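Local structure of cytochrome P450 CYP260B1 (Sorangium cellulosum, 5HIW) at residues A188-E191 and V192-S196. The protein is a bacterial cytochrome P450, a predominantly helical haem protein that holds protoporphyrin IX and its iron deep within the fold. Sequence-based numbering, arbitrary orientation.
Sequences AERE and VAHPS
The carboxylate of E191 folds back onto S196 and holds the returning chain. OE1 accepts the backbone N-H of S196 (E191 OE1 to S196 N, 2.8 Å) nearly straight, at 166°. The N-H comes from the syn side but 31° above the carboxylate plane. OE2 takes the hydroxyl, but the 2.4 Å between E191 OE2 and S196 OG is too short to take at face value, leaving that bond's length and strength doubtful. A bend at chi2 turns the glutamate toward the loop, its length spanning the turn, while serine is small enough to offer amide and hydroxyl together; its OG also bonds T198. On this tight side E191 is buried, S196 partly exposed.

The outer side is looser. R190 lays its guanidinium on the ring of H194, planes 30° from parallel; two flat groups can lie together while both stay at the surface. Beside this stack H194 N reaches R190 O at 2.9 Å, though bent. A water bridges E189 O and A193 N. P195, lacking an N-H, sits against E191 O and cannot continue helical bonding. The loop from helix 167-191 toward helix 199-209 is thus fastened in part by a carboxylate whose charge is probably tempered by the S196 amide, with the hydroxyl a less certain second donor.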
loop_
_atom_site.group_PDB
_atom_site.type_symbol
_atom_site.label_atom_id
_atom_site.label_comp_id
_atom_site.label_asym_id
_atom_site.label_seq_id
_atom_site.Cartn_x
_atom_site.Cartn_y
_atom_site.Cartn_z
ATOM N N ALA A 188 -5.379 -20.301 -14.794
ATOM C CA ALA A 188 -4.213 -20.137 -15.689
ATOM C C ALA A 188 -4.117 -21.247 -16.798
ATOM O O ALA A 188 -3.738 -20.991 -17.994
ATOM C CB ALA A 188 -2.956 -20.118 -14.908
ATOM N N GLU A 189 -4.463 -22.466 -16.409
ATOM C CA GLU A 189 -4.508 -23.569 -17.396
ATOM C C GLU A 189 -5.568 -23.386 -18.497
ATOM O O GLU A 189 -5.324 -23.803 -19.618
ATOM C CB GLU A 189 -4.633 -24.910 -16.671
ATOM C CG GLU A 189 -3.377 -25.166 -15.829
ATOM C CD GLU A 189 -3.522 -26.323 -14.857
ATOM O OE1 GLU A 189 -4.678 -26.779 -14.673
ATOM O OE2 GLU A 189 -2.483 -26.749 -14.261
ATOM N N ARG A 190 -6.718 -22.758 -18.197
ATOM C CA ARG A 190 -7.766 -22.471 -19.176
ATOM C C ARG A 190 -7.337 -21.434 -20.250
ATOM O O ARG A 190 -7.931 -21.350 -21.366
ATOM C CB ARG A 190 -9.019 -21.929 -18.490
ATOM C CG ARG A 190 -9.875 -22.987 -17.808
ATOM C CD ARG A 190 -11.282 -22.511 -17.508
ATOM N NE ARG A 190 -11.819 -21.639 -18.573
ATOM C CZ ARG A 190 -12.204 -22.026 -19.800
ATOM N NH1 ARG A 190 -12.109 -23.299 -20.186
ATOM N NH2 ARG A 190 -12.656 -21.127 -20.669
ATOM N N GLU A 191 -6.345 -20.612 -19.882
ATOM C CA GLU A 191 -5.847 -19.562 -20.765
ATOM C C GLU A 191 -5.230 -20.142 -22.055
ATOM O O GLU A 191 -5.435 -19.548 -23.123
ATOM C CB GLU A 191 -4.855 -18.638 -20.046
ATOM C CG GLU A 191 -5.502 -17.812 -18.916
ATOM C CD GLU A 191 -6.295 -16.650 -19.451
ATOM O OE1 GLU A 191 -5.967 -16.145 -20.546
ATOM O OE2 GLU A 191 -7.271 -16.236 -18.813
ATOM N N VAL A 192 -4.554 -21.300 -21.969
ATOM C CA VAL A 192 -3.966 -21.950 -23.183
ATOM C C VAL A 192 -4.970 -22.111 -24.357
ATOM O O VAL A 192 -4.705 -21.649 -25.483
ATOM C CB VAL A 192 -3.218 -23.276 -22.857
ATOM C CG1 VAL A 192 -2.600 -23.889 -24.153
ATOM C CG2 VAL A 192 -2.150 -23.019 -21.783
ATOM N N ALA A 193 -6.124 -22.714 -24.084
ATOM C CA ALA A 193 -7.165 -22.939 -25.092
ATOM C C ALA A 193 -8.192 -21.798 -25.208
ATOM O O ALA A 193 -8.847 -21.670 -26.226
ATOM C CB ALA A 193 -7.889 -24.263 -24.811
ATOM N N HIS A 194 -8.337 -20.987 -24.167
ATOM C CA HIS A 194 -9.342 -19.910 -24.132
ATOM C C HIS A 194 -8.755 -18.635 -23.545
ATOM O O HIS A 194 -9.227 -18.201 -22.469
ATOM C CB HIS A 194 -10.548 -20.315 -23.266
ATOM C CG HIS A 194 -11.219 -21.564 -23.732
ATOM N ND1 HIS A 194 -12.192 -21.563 -24.712
ATOM C CD2 HIS A 194 -11.034 -22.858 -23.381
ATOM C CE1 HIS A 194 -12.598 -22.801 -24.924
ATOM N NE2 HIS A 194 -11.912 -23.606 -24.128
ATOM N N PRO A 195 -7.761 -18.014 -24.251
ATOM C CA PRO A 195 -7.164 -16.838 -23.627
ATOM C C PRO A 195 -8.298 -15.862 -23.252
ATOM O O PRO A 195 -9.315 -15.724 -23.985
ATOM C CB PRO A 195 -6.219 -16.262 -24.712
ATOM C CG PRO A 195 -6.154 -17.297 -25.796
ATOM C CD PRO A 195 -7.422 -18.108 -25.687
ATOM N N SER A 196 -8.156 -15.244 -22.080
ATOM C CA SER A 196 -9.174 -14.320 -21.599
ATOM C C SER A 196 -8.729 -12.894 -21.800
ATOM O O SER A 196 -7.589 -12.611 -22.096
ATOM C CB SER A 196 -9.409 -14.489 -20.092
ATOM O OG SER A 196 -8.255 -14.060 -19.340
HETATM O O HOH W 1 -6.441 -24.558 -21.858
#